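Local atomic coordinates of periplasmic protein (Legionella pneumophila subsp. pneumophila, PDB entry 4FGQ), a protein that acts as a calcium-dependent protease of the bacterial periplasm, probably a cysteine proteinase related to the transglutaminases. Residues A[70-75]-A[182-187]; A[53-58]-A[87-92]; A[26-31]-A[77-82]. All coordinates share one frame; numbering follows the deposited sequence.

Interactions 1 and 2 contain calcium-site residues (Y71; E87 and D88), and interaction 3 packs next to them, the side chain of D81 about 7 Å from those of Y71 and D88. Interaction 1 holds the loop with Y71 against the C-terminal helix; interaction 2 packs helix 86-100 against the end of helix 43-55; interaction 3 joins helix 22-38 to helix 75-81. K73 N probably hydrogen-bonds D88 OD1 at 3.0 Å, linking 1 with 2. Y71 OH probably hydrogen-bonds E77 OE2 at 2.6 Å, and K73 NZ forms a salt bridge with D81 OD2 at 2.8 Å, joining 1 to 3. N58 N and G82 O, 3.0 Å apart, connect 2 with 3. No calcium is bound in this model.

Interaction 1: residues A[70-75]-A[182-187]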
loop_
_atom_site.group_PDB
_atom_site.type_symbol
_atom_site.label_atom_id
_atom_site.label_comp_id
_atom_site.label_asym_id
_atom_site.label_seq_id
_atom_site.Cartn_x
_atom_site.Cartn_y
_atom_site.Cartn_z
ATOM N N ASP A 70 -0.395 0.085 16.008
ATOM C CA ASP A 70 -1.851 -0.046 15.952
ATOM C C ASP A 70 -2.507 0.939 14.984
ATOM O O ASP A 70 -3.542 0.638 14.396
ATOM C CB ASP A 70 -2.478 0.118 17.333
ATOM C CG ASP A 70 -2.286 -1.098 18.206
ATOM O OD1 ASP A 70 -1.728 -2.115 17.739
ATOM O OD2 ASP A 70 -2.716 -1.040 19.364
ATOM N N TYR A 71 -1.910 2.116 14.827
ATOM C CA TYR A 71 -2.490 3.163 13.987
ATOM C C TYR A 71 -2.175 2.938 12.512
ATOM O O TYR A 71 -1.016 2.705 12.150
ATOM C CB TYR A 71 -1.952 4.527 14.425
ATOM C CG TYR A 71 -2.580 5.710 13.721
ATOM C CD1 TYR A 71 -1.930 6.351 12.675
ATOM C CD2 TYR A 71 -3.815 6.199 14.123
ATOM C CE1 TYR A 71 -2.501 7.440 12.041
ATOM C CE2 TYR A 71 -4.390 7.288 13.496
ATOM C CZ TYR A 71 -3.730 7.901 12.456
ATOM O OH TYR A 71 -4.307 8.983 11.836
ATOM N N TRP A 72 -3.201 3.010 11.663
ATOM C CA TRP A 72 -3.016 2.882 10.215
ATOM C C TRP A 72 -2.943 4.263 9.577
ATOM O O TRP A 72 -3.863 5.067 9.738
ATOM C CB TRP A 72 -4.179 2.117 9.574
ATOM C CG TRP A 72 -4.235 0.652 9.899
ATOM C CD1 TRP A 72 -3.591 0.004 10.916
ATOM C CD2 TRP A 72 -4.981 -0.350 9.193
ATOM N NE1 TRP A 72 -3.897 -1.342 10.888
ATOM C CE2 TRP A 72 -4.741 -1.583 9.834
ATOM C CE3 TRP A 72 -5.831 -0.322 8.082
ATOM C CZ2 TRP A 72 -5.331 -2.777 9.402
ATOM C CZ3 TRP A 72 -6.405 -1.509 7.653
ATOM C CH2 TRP A 72 -6.154 -2.716 8.312
ATOM N N LYS A 73 -1.865 4.537 8.843
ATOM C CA LYS A 73 -1.667 5.851 8.230
ATOM C C LYS A 73 -2.321 5.974 6.862
ATOM O O LYS A 73 -2.195 5.079 6.027
ATOM C CB LYS A 73 -0.171 6.131 8.043
ATOM C CG LYS A 73 0.649 6.131 9.320
ATOM C CD LYS A 73 2.084 6.604 9.013
ATOM C CE LYS A 73 3.013 6.379 10.190
ATOM N NZ LYS A 73 4.347 7.023 9.966
ATOM N N SER A 74 -2.998 7.097 6.627
ATOM C CA SER A 74 -3.434 7.442 5.270
ATOM C C SER A 74 -2.210 7.745 4.436
ATOM O O SER A 74 -1.154 8.035 4.994
ATOM C CB SER A 74 -4.348 8.673 5.298
ATOM O OG SER A 74 -3.624 9.840 5.616
ATOM N N PRO A 75 -2.344 7.683 3.099
ATOM C CA PRO A 75 -1.240 8.036 2.198
ATOM C C PRO A 75 -0.620 9.399 2.520
ATOM O O PRO A 75 0.602 9.518 2.548
ATOM C CB PRO A 75 -1.919 8.068 0.828
ATOM C CG PRO A 75 -2.992 7.002 0.949
ATOM C CD PRO A 75 -3.485 7.098 2.366
ATOM N N LEU A 182 -13.814 -3.348 9.170
ATOM C CA LEU A 182 -12.448 -3.137 9.615
ATOM C C LEU A 182 -12.383 -1.678 10.073
ATOM O O LEU A 182 -12.261 -0.764 9.253
ATOM C CB LEU A 182 -11.503 -3.382 8.435
ATOM C CG LEU A 182 -10.099 -3.976 8.542
ATOM C CD1 LEU A 182 -10.099 -5.232 9.378
ATOM C CD2 LEU A 182 -9.580 -4.282 7.139
ATOM N N GLY A 183 -12.493 -1.466 11.383
ATOM C CA GLY A 183 -12.640 -0.136 11.957
ATOM C C GLY A 183 -11.596 0.900 11.575
ATOM O O GLY A 183 -11.945 2.039 11.251
ATOM N N LYS A 184 -10.322 0.517 11.616
ATOM C CA LYS A 184 -9.234 1.446 11.319
ATOM C C LYS A 184 -9.239 1.843 9.862
ATOM O O LYS A 184 -8.821 2.942 9.513
ATOM C CB LYS A 184 -7.881 0.809 11.615
ATOM C CG LYS A 184 -7.655 0.441 13.052
ATOM C CD LYS A 184 -6.558 -0.596 13.121
ATOM C CE LYS A 184 -6.204 -0.880 14.545
ATOM N NZ LYS A 184 -5.100 -1.872 14.657
ATOM N N TRP A 185 -9.682 0.916 9.022
ATOM C CA TRP A 185 -9.716 1.111 7.581
ATOM C C TRP A 185 -10.858 2.054 7.241
ATOM O O TRP A 185 -10.698 2.975 6.445
ATOM C CB TRP A 185 -9.894 -0.246 6.892
ATOM C CG TRP A 185 -9.943 -0.228 5.387
ATOM C CD1 TRP A 185 -10.947 -0.706 4.604
ATOM C CD2 TRP A 185 -8.932 0.261 4.488
ATOM N NE1 TRP A 185 -10.637 -0.539 3.273
ATOM C CE2 TRP A 185 -9.407 0.056 3.174
ATOM C CE3 TRP A 185 -7.684 0.861 4.667
ATOM C CZ2 TRP A 185 -8.671 0.423 2.045
ATOM C CZ3 TRP A 185 -6.954 1.228 3.547
ATOM C CH2 TRP A 185 -7.449 1.007 2.252
ATOM N N ASP A 186 -12.014 1.816 7.853
ATOM C CA ASP A 186 -13.155 2.711 7.704
ATOM C C ASP A 186 -12.765 4.133 8.108
ATOM O O ASP A 186 -12.992 5.087 7.362
ATOM C CB ASP A 186 -14.317 2.217 8.566
ATOM C CG ASP A 186 -15.571 3.049 8.393
ATOM O OD1 ASP A 186 -16.024 3.230 7.241
ATOM O OD2 ASP A 186 -16.105 3.525 9.418
ATOM N N ALA A 187 -12.164 4.262 9.286
ATOM C CA ALA A 187 -11.707 5.555 9.788
ATOM C C ALA A 187 -10.627 6.163 8.896
ATOM O O ALA A 187 -10.576 7.380 8.707
ATOM C CB ALA A 187 -11.197 5.415 11.215
HETATM O O HOH W 1 -2.009 -2.309 13.246
#
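W72 and K184 meet where the loop before helix 75-81 runs past the first turn of helix 183-192, and together they show how one lysine can serve an aromatic face and a backbone carbonyl at once. The side chain of K184 leaves the helix with CG anti to the carbonyl carbon (chi1 -63°) and stays extended beyond it, crossing the indole at about a right angle. Its CD sits over the five-membered ring of W72, 3.7 Å from the centroid, a CH-pi contact. Farther out, K184 NZ gives a weak hydrogen bond of 3.0 Å to D70 O. The carboxylate of D70 remains beyond salt-bridge range, with OD1 4.6 Å from K184 NZ, although its charge may still favour the ammonium group there. A water accepts from W72 NE1 at 3.2 Å, lying in the indole plane at the ring edge; the same water accepts only weakly from K184 NZ, at 3.4 Å. The backbone carbonyl of W72 is satisfied by R191, while W185 NE1 donates to N160 O. At the benzene end of the W72 indole the contacts become purely apolar: CH2 lies 3.9 Å from L182 CD2, and CZ3 lies 3.8 Å from W185 CB. Y71, a calcium-binding residue, belongs to the same loop, and K73 N next to W72 donates a hydrogen bond to OD1 of D88, another. The indole is thus wedged between three elements of the fold, with helix 183-192 on the K184 side, I91 of helix 86-100, and Y157 of strand 153-159, which L182 touches too.

Interaction 2: residues A[53-58]-A[87-92]; sequences FFNQFN and EDFAII
F54 and F89 mark the closest backbone approach, their CA atoms 6.8 Å apart, where the C-terminal end of helix 43-55 turns into strand 58-59 beside helix 86-100. The contact belongs to the helical part of this transglutaminase-like (clan CA) cysteine proteinase, and it is a worked example of how a helix end can receive an aromatic ring. F89 CE2 comes within 3.1 Å of F54 O, which stands oblique to the ring and already accepts the backbone N of F57. The F89 ring pushes in from helix 86-100, and two carbonyl oxygens stand at its edge, near the ring plane: F57 O, 3.6 Å from CZ, and N58 O, 3.4 Å from CE1. The amide of N55 crosses the same ring obliquely, its OD1 taken by K93 and its ND2 by D138 O. F78 of helix 75-81 also meets F89, edge-to-face. E87 and D88, both calcium-binding residues, lie on the same helix as F89 and I92. One turn on from D88, I92 meets F54 at about a right angle. Its CG1, anti to the backbone N (chi1 -172°), lies over the face of the F54 ring, 3.9 Å from the centroid. The opposite face belongs to F53, whose CD2 stands above the ring centre. The F54 ring is therefore sandwiched between aliphatic and aromatic carbon, and packing is tight at its rim, where I92 CD1 comes within 3.4 Å of F54 CE1.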
loop_
_atom_site.group_PDB
_atom_site.type_symbol
_atom_site.label_atom_id
_atom_site.label_comp_id
_atom_site.label_asym_id
_atom_site.label_seq_id
_atom_site.Cartn_x
_atom_site.Cartn_y
_atom_site.Cartn_z
ATOM N N PHE A 53 9.300 2.862 -5.681
ATOM C CA PHE A 53 9.230 4.241 -5.197
ATOM C C PHE A 53 8.987 4.246 -3.701
ATOM O O PHE A 53 9.701 4.910 -2.953
ATOM C CB PHE A 53 8.107 5.031 -5.890
ATOM C CG PHE A 53 8.020 6.474 -5.438
ATOM C CD1 PHE A 53 8.847 7.435 -5.984
ATOM C CD2 PHE A 53 7.100 6.859 -4.472
ATOM C CE1 PHE A 53 8.767 8.765 -5.564
ATOM C CE2 PHE A 53 7.019 8.176 -4.047
ATOM C CZ PHE A 53 7.851 9.132 -4.593
ATOM N N PHE A 54 7.970 3.516 -3.264
ATOM C CA PHE A 54 7.651 3.551 -1.838
ATOM C C PHE A 54 8.601 2.740 -0.984
ATOM O O PHE A 54 8.756 3.036 0.196
ATOM C CB PHE A 54 6.178 3.197 -1.605
ATOM C CG PHE A 54 5.269 4.304 -2.024
ATOM C CD1 PHE A 54 5.346 5.529 -1.388
ATOM C CD2 PHE A 54 4.423 4.168 -3.115
ATOM C CE1 PHE A 54 4.557 6.594 -1.782
ATOM C CE2 PHE A 54 3.618 5.238 -3.513
ATOM C CZ PHE A 54 3.690 6.449 -2.841
ATOM N N ASN A 55 9.276 1.754 -1.573
ATOM C CA ASN A 55 10.169 0.923 -0.759
ATOM C C ASN A 55 11.403 1.647 -0.244
ATOM O O ASN A 55 12.086 1.136 0.646
ATOM C CB ASN A 55 10.551 -0.378 -1.464
ATOM C CG ASN A 55 9.501 -1.442 -1.293
ATOM O OD1 ASN A 55 8.628 -1.319 -0.428
ATOM N ND2 ASN A 55 9.558 -2.488 -2.116
ATOM N N GLN A 56 11.654 2.838 -0.783
ATOM C CA GLN A 56 12.769 3.703 -0.374
ATOM C C GLN A 56 12.482 4.496 0.905
ATOM O O GLN A 56 13.381 5.134 1.432
ATOM C CB GLN A 56 13.070 4.748 -1.473
ATOM C CG GLN A 56 12.094 5.958 -1.399
ATOM C CD GLN A 56 12.432 7.109 -2.301
ATOM O OE1 GLN A 56 13.472 7.757 -2.145
ATOM N NE2 GLN A 56 11.536 7.405 -3.235
ATOM N N PHE A 57 11.235 4.512 1.374
ATOM C CA PHE A 57 10.863 5.337 2.536
ATOM C C PHE A 57 11.278 4.678 3.866
ATOM O O PHE A 57 11.731 3.534 3.886
ATOM C CB PHE A 57 9.341 5.605 2.539
ATOM C CG PHE A 57 8.881 6.654 1.548
ATOM C CD1 PHE A 57 8.992 6.456 0.188
ATOM C CD2 PHE A 57 8.265 7.813 1.994
ATOM C CE1 PHE A 57 8.562 7.427 -0.717
ATOM C CE2 PHE A 57 7.823 8.778 1.103
ATOM C CZ PHE A 57 7.971 8.577 -0.261
ATOM N N ASN A 58 11.143 5.411 4.972
ATOM C CA ASN A 58 11.490 4.904 6.300
ATOM C C ASN A 58 10.542 3.797 6.748
ATOM O O ASN A 58 9.327 3.991 6.764
ATOM C CB ASN A 58 11.437 6.041 7.325
ATOM C CG ASN A 58 12.603 6.997 7.196
ATOM O OD1 ASN A 58 13.728 6.577 6.946
ATOM N ND2 ASN A 58 12.341 8.289 7.375
ATOM N N GLU A 87 2.166 -2.120 7.110
ATOM C CA GLU A 87 0.774 -1.921 6.739
ATOM C C GLU A 87 0.649 -0.587 6.001
ATOM O O GLU A 87 -0.026 -0.484 4.965
ATOM C CB GLU A 87 -0.117 -1.989 7.990
ATOM C CG GLU A 87 0.111 -3.273 8.815
ATOM C CD GLU A 87 -0.694 -3.328 10.105
ATOM O OE1 GLU A 87 -1.098 -2.260 10.623
ATOM O OE2 GLU A 87 -0.925 -4.449 10.610
ATOM N N ASP A 88 1.334 0.432 6.514
ATOM C CA ASP A 88 1.307 1.752 5.888
ATOM C C ASP A 88 1.909 1.747 4.481
ATOM O O ASP A 88 1.403 2.430 3.589
ATOM C CB ASP A 88 2.019 2.791 6.759
ATOM C CG ASP A 88 1.511 2.807 8.199
ATOM O OD1 ASP A 88 0.306 2.561 8.445
ATOM O OD2 ASP A 88 2.322 3.077 9.110
ATOM N N PHE A 89 2.981 0.979 4.277
ATOM C CA PHE A 89 3.572 0.846 2.937
ATOM C C PHE A 89 2.566 0.229 1.975
ATOM O O PHE A 89 2.413 0.679 0.831
ATOM C CB PHE A 89 4.813 -0.059 2.965
ATOM C CG PHE A 89 6.102 0.645 3.330
ATOM C CD1 PHE A 89 6.308 1.144 4.611
ATOM C CD2 PHE A 89 7.137 0.738 2.408
ATOM C CE1 PHE A 89 7.496 1.764 4.956
ATOM C CE2 PHE A 89 8.341 1.349 2.754
ATOM C CZ PHE A 89 8.512 1.876 4.029
ATOM N N ALA A 90 1.877 -0.814 2.426
ATOM C CA ALA A 90 0.922 -1.497 1.555
ATOM C C ALA A 90 -0.251 -0.587 1.194
ATOM O O ALA A 90 -0.738 -0.599 0.058
ATOM C CB ALA A 90 0.425 -2.785 2.211
ATOM N N ILE A 91 -0.678 0.218 2.160
ATOM C CA ILE A 91 -1.796 1.136 1.959
ATOM C C ILE A 91 -1.497 2.221 0.919
ATOM O O ILE A 91 -2.298 2.449 0.005
ATOM C CB ILE A 91 -2.254 1.749 3.297
ATOM C CG1 ILE A 91 -2.917 0.671 4.165
ATOM C CG2 ILE A 91 -3.178 2.943 3.044
ATOM C CD1 ILE A 91 -3.044 1.064 5.639
ATOM N N ILE A 92 -0.343 2.873 1.018
ATOM C CA ILE A 92 -0.028 3.913 0.046
ATOM C C ILE A 92 0.244 3.326 -1.343
ATOM O O ILE A 92 -0.116 3.931 -2.357
ATOM C CB ILE A 92 1.078 4.902 0.528
ATOM C CG1 ILE A 92 1.208 6.060 -0.467
ATOM C CG2 ILE A 92 2.411 4.193 0.717
ATOM C CD1 ILE A 92 1.865 7.307 0.116
#

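Interaction 3: residues A[26-31]-A[77-82]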
loop_
_atom_site.group_PDB
_atom_site.type_symbol
_atom_site.label_atom_id
_atom_site.label_comp_id
_atom_site.label_asym_id
_atom_site.label_seq_id
_atom_site.Cartn_x
_atom_site.Cartn_y
_atom_site.Cartn_z
ATOM N N LYS A 26 9.050 18.259 -1.324
ATOM C CA LYS A 26 9.646 17.459 -2.392
ATOM C C LYS A 26 9.043 16.063 -2.493
ATOM O O LYS A 26 8.931 15.527 -3.589
ATOM C CB LYS A 26 11.163 17.346 -2.225
ATOM C CG LYS A 26 11.920 18.630 -2.511
ATOM C CD LYS A 26 13.415 18.388 -2.470
ATOM C CE LYS A 26 14.173 19.568 -3.039
ATOM N NZ LYS A 26 13.581 20.854 -2.599
ATOM N N ARG A 27 8.684 15.461 -1.362
ATOM C CA ARG A 27 8.088 14.129 -1.387
ATOM C C ARG A 27 6.702 14.149 -2.029
ATOM O O ARG A 27 6.355 13.248 -2.794
ATOM C CB ARG A 27 8.028 13.502 0.016
ATOM C CG ARG A 27 9.390 13.064 0.546
ATOM C CD ARG A 27 9.289 12.124 1.761
ATOM N NE ARG A 27 8.610 12.705 2.926
ATOM C CZ ARG A 27 9.178 13.496 3.831
ATOM N NH1 ARG A 27 10.456 13.851 3.722
ATOM N NH2 ARG A 27 8.456 13.947 4.852
ATOM N N PHE A 28 5.906 15.164 -1.703
ATOM C CA PHE A 28 4.588 15.304 -2.323
ATOM C C PHE A 28 4.717 15.480 -3.833
ATOM O O PHE A 28 4.039 14.806 -4.612
ATOM C CB PHE A 28 3.793 16.463 -1.706
ATOM C CG PHE A 28 3.088 16.099 -0.425
ATOM C CD1 PHE A 28 1.979 15.261 -0.443
ATOM C CD2 PHE A 28 3.533 16.586 0.794
ATOM C CE1 PHE A 28 1.324 14.921 0.736
ATOM C CE2 PHE A 28 2.886 16.250 1.971
ATOM C CZ PHE A 28 1.782 15.421 1.947
ATOM N N THR A 29 5.607 16.371 -4.250
ATOM C CA THR A 29 5.805 16.614 -5.678
ATOM C C THR A 29 6.261 15.353 -6.399
ATOM O O THR A 29 5.808 15.057 -7.512
ATOM C CB THR A 29 6.816 17.746 -5.909
ATOM O OG1 THR A 29 6.277 18.966 -5.381
ATOM C CG2 THR A 29 7.100 17.923 -7.396
ATOM N N ALA A 30 7.140 14.594 -5.752
ATOM C CA ALA A 30 7.640 13.349 -6.324
ATOM C C ALA A 30 6.545 12.296 -6.471
ATOM O O ALA A 30 6.515 11.558 -7.458
ATOM C CB ALA A 30 8.790 12.814 -5.479
ATOM N N TRP A 31 5.655 12.234 -5.485
ATOM C CA TRP A 31 4.515 11.320 -5.500
ATOM C C TRP A 31 3.582 11.677 -6.661
ATOM O O TRP A 31 3.134 10.797 -7.407
ATOM C CB TRP A 31 3.781 11.436 -4.166
ATOM C CG TRP A 31 2.637 10.508 -3.960
ATOM C CD1 TRP A 31 2.414 9.303 -4.567
ATOM C CD2 TRP A 31 1.551 10.713 -3.053
ATOM N NE1 TRP A 31 1.236 8.750 -4.093
ATOM C CE2 TRP A 31 0.696 9.596 -3.167
ATOM C CE3 TRP A 31 1.218 11.739 -2.162
ATOM C CZ2 TRP A 31 -0.473 9.481 -2.413
ATOM C CZ3 TRP A 31 0.054 11.617 -1.417
ATOM C CH2 TRP A 31 -0.772 10.501 -1.548
ATOM N N GLU A 77 -0.510 10.941 5.400
ATOM C CA GLU A 77 0.233 10.824 6.651
ATOM C C GLU A 77 1.571 10.111 6.440
ATOM O O GLU A 77 2.583 10.475 7.048
ATOM C CB GLU A 77 -0.601 10.097 7.710
ATOM C CG GLU A 77 -1.772 10.912 8.236
ATOM C CD GLU A 77 -2.662 10.101 9.161
ATOM O OE1 GLU A 77 -3.196 9.067 8.710
ATOM O OE2 GLU A 77 -2.799 10.478 10.343
ATOM N N PHE A 78 1.565 9.097 5.586
ATOM C CA PHE A 78 2.784 8.381 5.217
ATOM C C PHE A 78 3.786 9.365 4.602
ATOM O O PHE A 78 4.959 9.387 4.966
ATOM C CB PHE A 78 2.440 7.278 4.215
ATOM C CG PHE A 78 3.597 6.367 3.867
ATOM C CD1 PHE A 78 4.472 6.692 2.842
ATOM C CD2 PHE A 78 3.772 5.162 4.532
ATOM C CE1 PHE A 78 5.521 5.846 2.497
ATOM C CE2 PHE A 78 4.820 4.310 4.193
ATOM C CZ PHE A 78 5.697 4.655 3.176
ATOM N N ILE A 79 3.322 10.181 3.663
ATOM C CA ILE A 79 4.205 11.160 3.018
ATOM C C ILE A 79 4.749 12.209 3.996
ATOM O O ILE A 79 5.951 12.515 3.990
ATOM C CB ILE A 79 3.502 11.862 1.838
ATOM C CG1 ILE A 79 3.132 10.852 0.749
ATOM C CG2 ILE A 79 4.382 12.959 1.257
ATOM C CD1 ILE A 79 4.329 10.264 -0.005
ATOM N N VAL A 80 3.876 12.758 4.838
ATOM C CA VAL A 80 4.299 13.731 5.841
ATOM C C VAL A 80 5.349 13.144 6.782
ATOM O O VAL A 80 6.363 13.786 7.074
ATOM C CB VAL A 80 3.098 14.282 6.642
ATOM C CG1 VAL A 80 3.569 15.088 7.842
ATOM C CG2 VAL A 80 2.219 15.142 5.744
ATOM N N ASP A 81 5.129 11.913 7.224
ATOM C CA ASP A 81 6.031 11.276 8.184
ATOM C C ASP A 81 7.314 10.759 7.542
ATOM O O ASP A 81 8.303 10.510 8.239
ATOM C CB ASP A 81 5.332 10.109 8.882
ATOM C CG ASP A 81 4.218 10.562 9.805
ATOM O OD1 ASP A 81 4.077 11.785 10.009
ATOM O OD2 ASP A 81 3.501 9.688 10.341
ATOM N N GLY A 82 7.288 10.589 6.223
ATOM C CA GLY A 82 8.424 10.049 5.501
ATOM C C GLY A 82 8.521 8.538 5.592
ATOM O O GLY A 82 9.587 7.956 5.338
#
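A Schellman motif ends helix 75-81, with G82 at positive phi as its C-prime residue, and R27 of helix 22-38 reaches across to the carbonyls of that helix end. The two helix segments lie 9.6 Å apart at their axes, their directions 135° from each other. A bend at chi3 (-60°) turns NE toward I79 O, and the guanidinium meets that oxygen side-on through NE at 2.9 Å and NH2 at 3.0 Å. The same oxygen weakly accepts G82 N, so R27 grips the motif itself. Acceptor and guanidinium share one plane, and the NE bond is moderately straight at 154°. NH2 adds a weak bond to V80 O, while G82 CA lies over one face of the group, 3.7 Å from NE. Beside this polar grip, I79 packs into helix 22-38 with both of its branches. Its CG2 stands almost exactly above the centre of the F28 ring, 3.5 Å from the centroid, in a CH-pi contact; CG1 comes within 3.6 Å of W31 CE3. V80 CG2 meets the edge of the F28 ring, 3.8 Å from CZ. W31 NE1 is held elsewhere, by T96 of helix 86-100. As a general principle illustrated here, carbonyls at a helix C-terminus carry partial negative charge, and a cation placed on them, with aliphatic and aromatic carbon packed alongside, probably stabilises the helix end as well as the interface.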